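Class B carbapenemase GOB-18 (PDB 5K0W) is a B3 metallo-beta-lactamase with two bound zinc ions that probably hydrolyses beta-lactam antibiotics, including carbapenems. Local coordinates at residues A[163-168]-A[182-187]; A[155-160]-A[168-173]; A[232-237]-A[263-268]; A[35-40]-A[82-87]. All coordinates share one frame; numbering follows the deposited sequence.

Contact 1. Residues A[163-168]-A[182-187]; sequences GNITLT and FIFETK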
# COMPACT_ATOMS: atom_id res chain seq x y z
N GLY A 163 12.50 -16.58 -1.00
CA GLY A 163 12.18 -17.78 -1.77
C GLY A 163 12.38 -17.51 -3.25
O GLY A 163 13.30 -16.77 -3.63
N ASN A 164 11.48 -18.04 -4.10
CA ASN A 164 11.51 -17.84 -5.56
C ASN A 164 10.88 -16.51 -5.96
O ASN A 164 11.13 -16.02 -7.07
CB ASN A 164 10.82 -18.99 -6.29
CG ASN A 164 11.22 -20.37 -5.83
OD1 ASN A 164 10.38 -21.14 -5.37
ND2 ASN A 164 12.49 -20.73 -5.99
N ILE A 165 10.08 -15.91 -5.05
CA ILE A 165 9.40 -14.62 -5.20
C ILE A 165 10.43 -13.48 -5.21
O ILE A 165 11.32 -13.45 -4.37
CB ILE A 165 8.35 -14.46 -4.06
CG1 ILE A 165 7.01 -15.17 -4.41
CG2 ILE A 165 8.14 -13.01 -3.61
CD1 ILE A 165 6.05 -14.43 -5.46
N THR A 166 10.29 -12.57 -6.20
CA THR A 166 11.11 -11.36 -6.36
C THR A 166 10.17 -10.19 -6.62
O THR A 166 9.42 -10.21 -7.59
CB THR A 166 12.16 -11.49 -7.48
OG1 THR A 166 12.91 -12.70 -7.30
CG2 THR A 166 13.11 -10.29 -7.53
N LEU A 167 10.21 -9.18 -5.74
CA LEU A 167 9.40 -7.98 -5.87
C LEU A 167 10.29 -6.83 -6.28
O LEU A 167 11.42 -6.70 -5.79
CB LEU A 167 8.73 -7.65 -4.53
CG LEU A 167 7.27 -8.03 -4.39
CD1 LEU A 167 7.12 -9.50 -4.14
CD2 LEU A 167 6.66 -7.33 -3.23
N THR A 168 9.78 -5.97 -7.16
CA THR A 168 10.51 -4.78 -7.59
C THR A 168 9.75 -3.59 -7.08
O THR A 168 8.53 -3.50 -7.30
CB THR A 168 10.69 -4.75 -9.13
OG1 THR A 168 11.40 -5.91 -9.54
CG2 THR A 168 11.45 -3.53 -9.62
N PHE A 182 4.47 -2.10 -6.26
CA PHE A 182 5.30 -3.29 -6.37
C PHE A 182 4.88 -4.13 -7.55
O PHE A 182 3.69 -4.23 -7.86
CB PHE A 182 5.31 -4.11 -5.07
CG PHE A 182 5.84 -3.35 -3.88
CD1 PHE A 182 7.19 -3.34 -3.58
CD2 PHE A 182 4.97 -2.66 -3.03
CE1 PHE A 182 7.67 -2.65 -2.46
CE2 PHE A 182 5.45 -1.95 -1.92
CZ PHE A 182 6.80 -1.96 -1.64
N ILE A 183 5.86 -4.70 -8.23
CA ILE A 183 5.62 -5.54 -9.39
C ILE A 183 6.37 -6.85 -9.22
O ILE A 183 7.56 -6.87 -8.87
CB ILE A 183 5.85 -4.79 -10.75
CG1 ILE A 183 5.22 -5.53 -11.93
CG2 ILE A 183 7.32 -4.41 -11.02
CD1 ILE A 183 4.49 -4.61 -12.86
N PHE A 184 5.64 -7.96 -9.38
CA PHE A 184 6.20 -9.30 -9.23
C PHE A 184 5.42 -10.33 -10.02
O PHE A 184 4.28 -10.09 -10.42
CB PHE A 184 6.27 -9.69 -7.74
CG PHE A 184 4.92 -9.94 -7.11
CD1 PHE A 184 4.16 -8.87 -6.64
CD2 PHE A 184 4.42 -11.23 -6.98
CE1 PHE A 184 2.90 -9.09 -6.08
CE2 PHE A 184 3.16 -11.45 -6.42
CZ PHE A 184 2.41 -10.38 -5.96
N GLU A 185 6.03 -11.49 -10.22
CA GLU A 185 5.39 -12.61 -10.87
C GLU A 185 5.02 -13.62 -9.79
O GLU A 185 5.73 -13.75 -8.79
CB GLU A 185 6.32 -13.26 -11.91
CG GLU A 185 5.59 -13.92 -13.07
CD GLU A 185 5.61 -13.18 -14.40
OE1 GLU A 185 5.84 -11.95 -14.41
OE2 GLU A 185 5.39 -13.84 -15.44
N THR A 186 3.91 -14.29 -9.98
CA THR A 186 3.42 -15.37 -9.11
C THR A 186 2.75 -16.42 -9.99
O THR A 186 2.35 -16.11 -11.11
CB THR A 186 2.56 -14.88 -7.94
OG1 THR A 186 2.34 -16.00 -7.08
CG2 THR A 186 1.24 -14.27 -8.38
N LYS A 187 2.66 -17.65 -9.50
CA LYS A 187 2.07 -18.70 -10.32
C LYS A 187 1.13 -19.63 -9.59
O LYS A 187 1.28 -19.90 -8.39
CB LYS A 187 3.16 -19.48 -11.08
CG LYS A 187 4.05 -20.37 -10.20
CD LYS A 187 5.49 -20.50 -10.71
CE LYS A 187 6.53 -19.82 -9.80
NZ LYS A 187 6.42 -18.32 -9.78
O HOH W 1 9.83 -7.93 -10.39

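Contact 2. Residues A[155-160]-A[168-173]; sequences KDQDKI and TLLHHP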
# COMPACT_ATOMS: atom_id res chain seq x y z
N LYS A 155 15.20 2.23 -3.04
CA LYS A 155 15.18 3.20 -4.12
C LYS A 155 14.46 2.53 -5.29
O LYS A 155 14.22 1.33 -5.25
CB LYS A 155 16.61 3.60 -4.52
CG LYS A 155 17.21 4.67 -3.64
CD LYS A 155 17.07 6.07 -4.25
CE LYS A 155 17.60 7.14 -3.34
NZ LYS A 155 19.09 7.18 -3.29
N ASP A 156 14.10 3.31 -6.31
CA ASP A 156 13.42 2.79 -7.49
C ASP A 156 14.20 1.63 -8.08
O ASP A 156 15.44 1.66 -8.12
CB ASP A 156 13.23 3.90 -8.53
CG ASP A 156 12.27 3.52 -9.64
OD1 ASP A 156 11.16 3.04 -9.33
OD2 ASP A 156 12.61 3.75 -10.82
N GLN A 157 13.45 0.57 -8.49
CA GLN A 157 13.93 -0.65 -9.15
C GLN A 157 14.65 -1.63 -8.26
O GLN A 157 15.17 -2.63 -8.76
CB GLN A 157 14.75 -0.34 -10.42
CG GLN A 157 14.02 0.45 -11.49
CD GLN A 157 12.76 -0.24 -11.93
OE1 GLN A 157 11.66 0.31 -11.79
NE2 GLN A 157 12.87 -1.48 -12.44
N ASP A 158 14.69 -1.36 -6.93
CA ASP A 158 15.33 -2.26 -5.97
C ASP A 158 14.54 -3.53 -5.85
O ASP A 158 13.32 -3.48 -5.84
CB ASP A 158 15.51 -1.59 -4.59
CG ASP A 158 16.67 -0.60 -4.51
OD1 ASP A 158 17.48 -0.54 -5.46
OD2 ASP A 158 16.80 0.09 -3.47
N LYS A 159 15.24 -4.67 -5.82
CA LYS A 159 14.66 -6.01 -5.73
C LYS A 159 14.60 -6.52 -4.28
O LYS A 159 15.59 -6.41 -3.55
CB LYS A 159 15.45 -6.98 -6.63
CG LYS A 159 14.98 -7.03 -8.08
CD LYS A 159 15.67 -6.00 -8.96
CE LYS A 159 15.34 -6.15 -10.42
NZ LYS A 159 14.10 -5.41 -10.80
N ILE A 160 13.44 -7.07 -3.87
CA ILE A 160 13.21 -7.69 -2.55
C ILE A 160 13.01 -9.17 -2.85
O ILE A 160 12.13 -9.53 -3.66
CB ILE A 160 12.00 -7.09 -1.77
CG1 ILE A 160 12.05 -5.54 -1.66
CG2 ILE A 160 11.84 -7.74 -0.38
CD1 ILE A 160 11.04 -4.82 -2.56
N THR A 168 9.78 -5.97 -7.16
CA THR A 168 10.51 -4.78 -7.59
C THR A 168 9.75 -3.59 -7.08
O THR A 168 8.53 -3.50 -7.30
CB THR A 168 10.69 -4.75 -9.13
OG1 THR A 168 11.40 -5.91 -9.54
CG2 THR A 168 11.45 -3.53 -9.62
N LEU A 169 10.45 -2.67 -6.39
CA LEU A 169 9.84 -1.45 -5.90
C LEU A 169 9.80 -0.45 -7.05
O LEU A 169 10.83 -0.19 -7.68
CB LEU A 169 10.64 -0.87 -4.72
CG LEU A 169 9.97 0.29 -3.97
CD1 LEU A 169 10.06 0.11 -2.46
CD2 LEU A 169 10.55 1.63 -4.41
N LEU A 170 8.63 0.13 -7.30
CA LEU A 170 8.47 1.16 -8.32
C LEU A 170 8.16 2.46 -7.58
O LEU A 170 7.08 2.59 -6.99
CB LEU A 170 7.34 0.80 -9.32
CG LEU A 170 7.41 -0.57 -10.00
CD1 LEU A 170 6.12 -0.89 -10.71
CD2 LEU A 170 8.58 -0.67 -10.96
N HIS A 171 9.12 3.40 -7.56
CA HIS A 171 8.96 4.69 -6.91
C HIS A 171 7.88 5.51 -7.63
O HIS A 171 8.04 5.87 -8.80
CB HIS A 171 10.31 5.42 -6.89
CG HIS A 171 10.33 6.70 -6.11
ND1 HIS A 171 10.03 6.74 -4.75
CD2 HIS A 171 10.67 7.95 -6.50
CE1 HIS A 171 10.15 8.00 -4.38
NE2 HIS A 171 10.54 8.77 -5.40
N HIS A 172 6.74 5.73 -6.94
CA HIS A 172 5.59 6.48 -7.44
C HIS A 172 5.23 7.61 -6.46
O HIS A 172 4.21 7.50 -5.76
CB HIS A 172 4.41 5.52 -7.69
CG HIS A 172 4.64 4.56 -8.83
ND1 HIS A 172 4.00 3.34 -8.88
CD2 HIS A 172 5.43 4.68 -9.93
CE1 HIS A 172 4.43 2.74 -9.98
NE2 HIS A 172 5.28 3.51 -10.64
N PRO A 173 6.07 8.68 -6.34
CA PRO A 173 5.78 9.72 -5.33
C PRO A 173 4.60 10.64 -5.63
O PRO A 173 4.00 10.57 -6.70
CB PRO A 173 7.10 10.49 -5.25
CG PRO A 173 7.72 10.33 -6.59
CD PRO A 173 7.32 8.97 -7.07

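Contact 3. Residues A[232-237]-A[263-268]; sequences LDFDIW and MDKQSY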
# COMPACT_ATOMS: atom_id res chain seq x y z
N LEU A 232 3.54 0.92 -17.59
CA LEU A 232 3.71 -0.35 -16.87
C LEU A 232 3.03 -1.50 -17.60
O LEU A 232 1.95 -1.32 -18.20
CB LEU A 232 3.20 -0.26 -15.40
CG LEU A 232 3.93 0.71 -14.45
CD1 LEU A 232 3.16 0.90 -13.17
CD2 LEU A 232 5.36 0.24 -14.15
N ASP A 233 3.68 -2.69 -17.56
CA ASP A 233 3.16 -3.94 -18.13
C ASP A 233 2.91 -4.94 -16.99
O ASP A 233 3.80 -5.20 -16.18
CB ASP A 233 4.11 -4.58 -19.17
CG ASP A 233 4.78 -3.66 -20.14
OD1 ASP A 233 4.07 -3.02 -20.95
OD2 ASP A 233 6.03 -3.60 -20.12
N PHE A 234 1.68 -5.46 -16.92
CA PHE A 234 1.24 -6.36 -15.84
C PHE A 234 0.06 -7.20 -16.33
O PHE A 234 -0.60 -6.82 -17.30
CB PHE A 234 0.79 -5.53 -14.60
CG PHE A 234 -0.31 -4.52 -14.87
CD1 PHE A 234 -1.65 -4.88 -14.75
CD2 PHE A 234 -0.00 -3.22 -15.25
CE1 PHE A 234 -2.66 -3.97 -15.05
CE2 PHE A 234 -1.02 -2.30 -15.52
CZ PHE A 234 -2.34 -2.69 -15.41
N ASP A 235 -0.24 -8.30 -15.63
CA ASP A 235 -1.39 -9.14 -15.96
C ASP A 235 -2.52 -8.78 -15.03
O ASP A 235 -3.65 -8.58 -15.47
CB ASP A 235 -1.04 -10.63 -15.84
CG ASP A 235 -0.07 -11.10 -16.91
OD1 ASP A 235 -0.24 -10.68 -18.08
OD2 ASP A 235 0.85 -11.90 -16.59
N ILE A 236 -2.18 -8.64 -13.73
CA ILE A 236 -3.11 -8.31 -12.66
C ILE A 236 -2.74 -7.03 -11.94
O ILE A 236 -1.55 -6.79 -11.72
CB ILE A 236 -3.22 -9.53 -11.69
CG1 ILE A 236 -4.06 -10.63 -12.34
CG2 ILE A 236 -3.76 -9.14 -10.30
CD1 ILE A 236 -4.06 -11.93 -11.64
N TRP A 237 -3.75 -6.23 -11.57
CA TRP A 237 -3.55 -5.01 -10.79
C TRP A 237 -4.52 -4.91 -9.61
O TRP A 237 -5.68 -5.33 -9.71
CB TRP A 237 -3.60 -3.75 -11.67
CG TRP A 237 -4.97 -3.20 -11.90
CD1 TRP A 237 -5.89 -3.62 -12.81
CD2 TRP A 237 -5.58 -2.11 -11.19
NE1 TRP A 237 -7.04 -2.88 -12.71
CE2 TRP A 237 -6.88 -1.95 -11.71
CE3 TRP A 237 -5.15 -1.27 -10.15
CZ2 TRP A 237 -7.75 -0.96 -11.24
CZ3 TRP A 237 -6.03 -0.31 -9.67
CH2 TRP A 237 -7.30 -0.14 -10.23
N MET A 263 -7.89 -8.53 -13.83
CA MET A 263 -7.23 -8.43 -15.12
C MET A 263 -7.89 -7.36 -15.98
O MET A 263 -7.77 -7.39 -17.21
CB MET A 263 -7.26 -9.78 -15.83
CG MET A 263 -6.43 -10.82 -15.14
SD MET A 263 -6.36 -12.33 -16.10
CE MET A 263 -5.11 -13.16 -15.21
N ASP A 264 -8.56 -6.40 -15.34
CA ASP A 264 -9.24 -5.32 -16.03
C ASP A 264 -8.25 -4.17 -16.22
O ASP A 264 -8.35 -3.13 -15.56
CB ASP A 264 -10.54 -4.92 -15.31
CG ASP A 264 -10.40 -4.50 -13.84
OD1 ASP A 264 -9.47 -5.00 -13.17
OD2 ASP A 264 -11.25 -3.70 -13.37
N LYS A 265 -7.26 -4.41 -17.09
CA LYS A 265 -6.19 -3.46 -17.43
C LYS A 265 -6.73 -2.10 -17.86
O LYS A 265 -6.21 -1.09 -17.40
CB LYS A 265 -5.26 -4.03 -18.51
CG LYS A 265 -4.39 -5.18 -18.05
CD LYS A 265 -3.11 -5.24 -18.87
CE LYS A 265 -2.95 -6.57 -19.57
NZ LYS A 265 -1.58 -6.74 -20.12
N GLN A 266 -7.77 -2.06 -18.71
CA GLN A 266 -8.34 -0.79 -19.17
C GLN A 266 -8.89 0.10 -18.07
O GLN A 266 -8.79 1.32 -18.19
CB GLN A 266 -9.29 -0.96 -20.36
CG GLN A 266 -8.57 -1.20 -21.70
CD GLN A 266 -7.32 -0.36 -21.92
OE1 GLN A 266 -7.37 0.88 -21.98
NE2 GLN A 266 -6.17 -1.02 -22.01
N SER A 267 -9.38 -0.50 -16.96
CA SER A 267 -9.86 0.24 -15.79
C SER A 267 -8.70 0.90 -15.02
O SER A 267 -8.89 1.96 -14.44
CB SER A 267 -10.64 -0.67 -14.86
OG SER A 267 -11.17 0.10 -13.79
N TYR A 268 -7.51 0.26 -15.03
CA TYR A 268 -6.32 0.83 -14.39
C TYR A 268 -5.93 2.10 -15.15
O TYR A 268 -5.66 3.11 -14.51
CB TYR A 268 -5.15 -0.17 -14.39
CG TYR A 268 -3.81 0.48 -14.13
CD1 TYR A 268 -3.46 0.91 -12.86
CD2 TYR A 268 -2.91 0.72 -15.17
CE1 TYR A 268 -2.23 1.52 -12.62
CE2 TYR A 268 -1.69 1.34 -14.94
CZ TYR A 268 -1.35 1.73 -13.66
OH TYR A 268 -0.15 2.35 -13.42
O HOH W 2 -8.14 -5.06 -10.75

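Contact 4. Residues A[35-40]-A[82-87]; sequences YEPFRI and QKLGFN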
# COMPACT_ATOMS: atom_id res chain seq x y z
N TYR A 35 -13.36 -7.92 6.59
CA TYR A 35 -13.55 -8.50 5.27
C TYR A 35 -12.89 -9.87 5.27
O TYR A 35 -11.75 -10.01 5.73
CB TYR A 35 -12.97 -7.60 4.17
CG TYR A 35 -13.35 -8.03 2.77
CD1 TYR A 35 -14.56 -7.66 2.21
CD2 TYR A 35 -12.49 -8.81 2.01
CE1 TYR A 35 -14.92 -8.07 0.93
CE2 TYR A 35 -12.84 -9.23 0.73
CZ TYR A 35 -14.06 -8.85 0.19
OH TYR A 35 -14.42 -9.24 -1.07
N GLU A 36 -13.60 -10.86 4.75
CA GLU A 36 -13.17 -12.25 4.65
C GLU A 36 -11.96 -12.40 3.71
O GLU A 36 -12.05 -12.04 2.54
CB GLU A 36 -14.35 -13.08 4.14
CG GLU A 36 -14.45 -14.46 4.76
CD GLU A 36 -14.10 -15.56 3.79
OE1 GLU A 36 -13.12 -16.29 4.05
OE2 GLU A 36 -14.79 -15.68 2.75
N PRO A 37 -10.81 -12.93 4.20
CA PRO A 37 -9.64 -13.08 3.30
C PRO A 37 -9.86 -14.02 2.12
O PRO A 37 -10.66 -14.95 2.21
CB PRO A 37 -8.54 -13.58 4.24
CG PRO A 37 -9.27 -14.29 5.33
CD PRO A 37 -10.49 -13.43 5.55
N PHE A 38 -9.17 -13.75 0.99
CA PHE A 38 -9.26 -14.56 -0.23
C PHE A 38 -7.94 -14.62 -1.00
O PHE A 38 -7.04 -13.80 -0.78
CB PHE A 38 -10.43 -14.08 -1.13
CG PHE A 38 -10.23 -12.81 -1.91
CD1 PHE A 38 -10.40 -11.57 -1.31
CD2 PHE A 38 -9.90 -12.84 -3.26
CE1 PHE A 38 -10.23 -10.38 -2.04
CE2 PHE A 38 -9.70 -11.65 -3.99
CZ PHE A 38 -9.86 -10.43 -3.36
N ARG A 39 -7.83 -15.58 -1.92
CA ARG A 39 -6.67 -15.76 -2.79
C ARG A 39 -6.86 -14.90 -4.03
O ARG A 39 -7.86 -15.06 -4.74
CB ARG A 39 -6.55 -17.24 -3.17
CG ARG A 39 -5.24 -17.59 -3.87
CD ARG A 39 -5.15 -19.08 -4.01
NE ARG A 39 -4.06 -19.50 -4.88
CZ ARG A 39 -4.11 -20.56 -5.68
NH1 ARG A 39 -5.20 -21.31 -5.74
NH2 ARG A 39 -3.07 -20.86 -6.44
N ILE A 40 -5.93 -13.97 -4.28
CA ILE A 40 -6.02 -13.10 -5.46
C ILE A 40 -5.56 -13.89 -6.70
O ILE A 40 -6.38 -14.21 -7.57
CB ILE A 40 -5.29 -11.73 -5.27
CG1 ILE A 40 -5.93 -10.95 -4.13
CG2 ILE A 40 -5.29 -10.90 -6.57
CD1 ILE A 40 -5.00 -10.01 -3.42
N GLN A 82 -4.66 -16.23 9.80
CA GLN A 82 -5.01 -17.52 10.40
C GLN A 82 -6.11 -18.24 9.59
O GLN A 82 -5.94 -19.41 9.25
CB GLN A 82 -5.45 -17.32 11.86
CG GLN A 82 -5.32 -18.58 12.72
CD GLN A 82 -5.37 -18.30 14.21
OE1 GLN A 82 -6.39 -18.49 14.88
NE2 GLN A 82 -4.24 -17.91 14.80
N LYS A 83 -7.20 -17.53 9.22
CA LYS A 83 -8.33 -18.03 8.43
C LYS A 83 -7.91 -18.73 7.12
O LYS A 83 -8.51 -19.73 6.74
CB LYS A 83 -9.31 -16.88 8.14
CG LYS A 83 -10.69 -17.33 7.70
CD LYS A 83 -11.66 -16.17 7.72
CE LYS A 83 -13.08 -16.55 7.34
NZ LYS A 83 -13.69 -17.57 8.25
N LEU A 84 -6.87 -18.21 6.45
CA LEU A 84 -6.39 -18.81 5.21
C LEU A 84 -5.49 -20.04 5.44
O LEU A 84 -5.10 -20.72 4.48
CB LEU A 84 -5.64 -17.76 4.35
CG LEU A 84 -6.44 -16.58 3.80
CD1 LEU A 84 -5.50 -15.52 3.33
CD2 LEU A 84 -7.33 -17.00 2.63
N GLY A 85 -5.15 -20.30 6.70
CA GLY A 85 -4.29 -21.40 7.11
C GLY A 85 -2.83 -21.03 7.19
O GLY A 85 -1.97 -21.91 7.15
N PHE A 86 -2.52 -19.71 7.31
CA PHE A 86 -1.13 -19.24 7.40
C PHE A 86 -0.78 -18.67 8.77
O PHE A 86 -1.67 -18.28 9.53
CB PHE A 86 -0.77 -18.26 6.29
CG PHE A 86 -1.10 -18.74 4.90
CD1 PHE A 86 -0.35 -19.75 4.30
CD2 PHE A 86 -2.12 -18.16 4.17
CE1 PHE A 86 -0.66 -20.20 3.01
CE2 PHE A 86 -2.41 -18.58 2.87
CZ PHE A 86 -1.68 -19.61 2.31
N ASN A 87 0.52 -18.65 9.09
CA ASN A 87 1.01 -18.14 10.36
C ASN A 87 1.64 -16.75 10.19
O ASN A 87 2.62 -16.61 9.46
CB ASN A 87 2.00 -19.14 11.01
CG ASN A 87 2.40 -18.86 12.46
OD1 ASN A 87 1.89 -17.96 13.14
ND2 ASN A 87 3.33 -19.65 12.98

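Contact 1. Residues A[163-168]-A[182-187]
The beta hairpin of strands 165-171 and 180-187 carries this contact, its local strand directions lying at 157° to each other. T168 and I183 form an antiparallel hydrogen-bonded pair: T168 N donates to I183 O over 2.9 Å at an N-H...O angle of 155°, and I183 N returns a bond to T168 O of 3.1 Å. T168 O also receives a CA-H...O contact from F182 CA at 3.4 Å. A water donates to I183 O, which thus has two partners, and it lies 2.7 Å from T168 OG1, a hydroxyl that K159 also reaches. In the two-sheet sandwich of the metallo-beta-lactamase fold, the side chains of I165, L167 and F184 face strand 55-59 of the other sheet, where all three touch I57. L167 straddles two aromatic residues, with CD1 3.7 Å from F184 CB and CD2 3.9 Å from F182 CB. The F184 torsion chi1 of 70° puts CG between the backbone N and the carbonyl carbon, so its ring runs alongside L167, both side chains pointing the same way. I165 crosses that ring obliquely, its CD1 tip 3.9 Å from F184 CD2.

Contact 2. Residues A[155-160]-A[168-173]
Strands 159-162 and 165-171 make a hairpin at the edge of the five-stranded sheet, and a type II beta turn from K155 to D158 leads into it. D158 OD2 spans the turn to accept K155 N at 2.7 Å, a nearly straight bond (174°) arriving well above the carboxylate plane. D156 has CG anti to its backbone N, which carries OD1 across to H171 N at 2.7 Å, so a side chain substitutes for a backbone acceptor beyond the end of the strand pairing. H171 likewise has CG anti to N. Its ring lies against P173 CD on one face, and ND1 bonds D121, which probably polarises the imidazole. The backbone supplies two further links, Q157 N to L169 O at 2.8 Å and L169 N to D158 O at 3.0 Å, both nearly along the C=O axis. Q157 bends at chi2, bringing OE1 to 3.3 Å from L170 CD2, while NE2 faces T168 CG2. K159 and T168 pair without backbone hydrogen bonds, their side chains running side by side. Bends in the K159 chain at chi2 (88°) and chi4 (87°) return NZ to T168 OG1, a hydrogen bond of 3.0 Å.

Contact 3. Residues A[232-237]-A[263-268]
The indole N-H of W237 is forked between two oxygens of one residue: D264 O at 3.1 Å from NE1, and D264 OD1 at 3.3 Å, the second bond weak. Neither is straight, with N-H...O angles of 136° and 125°, and D264 O is met from above its carbonyl plane. The fork ties edge strand 236-239 to the start of helix 265-284, where D264 centres an inverse gamma turn; its OD1 also forms a salt bridge with K250. Y268 CB covers the indole, 3.6 Å from the centroid of the five-membered ring and almost on its normal, a CH-pi contact. The opposite indole face carries a water that donates to W237 O and to D264 OD1. Y268 also accepts the edge of F234 on its ring face, an edge-to-face pair with centroids 5.0 Å apart and planes at 85°, which completes an aromatic cluster. Its OH bonds M229 O, fixing the far end of the ring. Over one face of F234 lies K265 CD; the chain bends at chi3 so that NZ donates to F234 O at 3.0 Å, in the carbonyl plane. Beyond the cluster, I236 CG1 rests 3.7 Å from M263 CG.

Contact 4. Residues A[35-40]-A[82-87]
Within 82-87 the firmly held polar atom is Q82 O, gripped by one backbone hydrogen bond inside that segment, from G85 N at 2.8 Å. This is one of the two bonds of a Schellman motif closing helix 73-83. G85 leaves helical geometry with a positive phi of 92°, backbone angles at which a side chain would jam against the preceding carbonyl O, which accounts for glycine here.

Between 35-40 and 82-87 the contact is apolar, and its centre is the P37 ring. P37 CB lies 3.7 Å from L84 CG, while P37 CD meets K83 CD at 3.7 Å and P37 CG meets K83 CB at 3.8 Å. The proline therefore bridges two consecutive residues at the helix end. K83 crosses the ring at about a right angle with CG anti to its backbone N and the chain extended until chi4, where a turn of 60° sets the amine. L84 has CG anti to its carbonyl carbon, which brings CD2 to 3.9 Å from P37 O. Charge adds little that is firm: E36 OE1 sits 3.3 Å from K83 CE but 4.4 Å from K83 NZ, beyond a salt bridge, so at most a weak attraction is likely.

Around this joint, P37 also touches N80 one turn back on helix 73-83, and L84 packs on Y45 of strand 44-46. Strand 38-41, which follows P37, is an outermost strand of the seven-stranded sheet and pairs with 44-46, so the helix end rests against that sheet's edge.

In the fold
Contact 1 is the buried one, while contacts 2, 3 and 4 are partly buried. Contacts 1 and 2 share T168 and strand 165-171, pairing it with a neighbour on each side; F182 CE1 meets L169 CD1 between them at 3.6 Å. Contact 3 attaches a helix to the far edge strand of the same five-stranded sheet and joins both through packing, L232 CD2 on L170 CD1 at 3.7 Å and I183 CD1 near D233 O. Contact 4 belongs to the other sheet and touches none of them. Chemistry follows place: apolar side chains between the sheets in contact 1, backbone and side-chain hydrogen bonds in contact 2, aromatic rings in contact 3, proline against a helix end in contact 4.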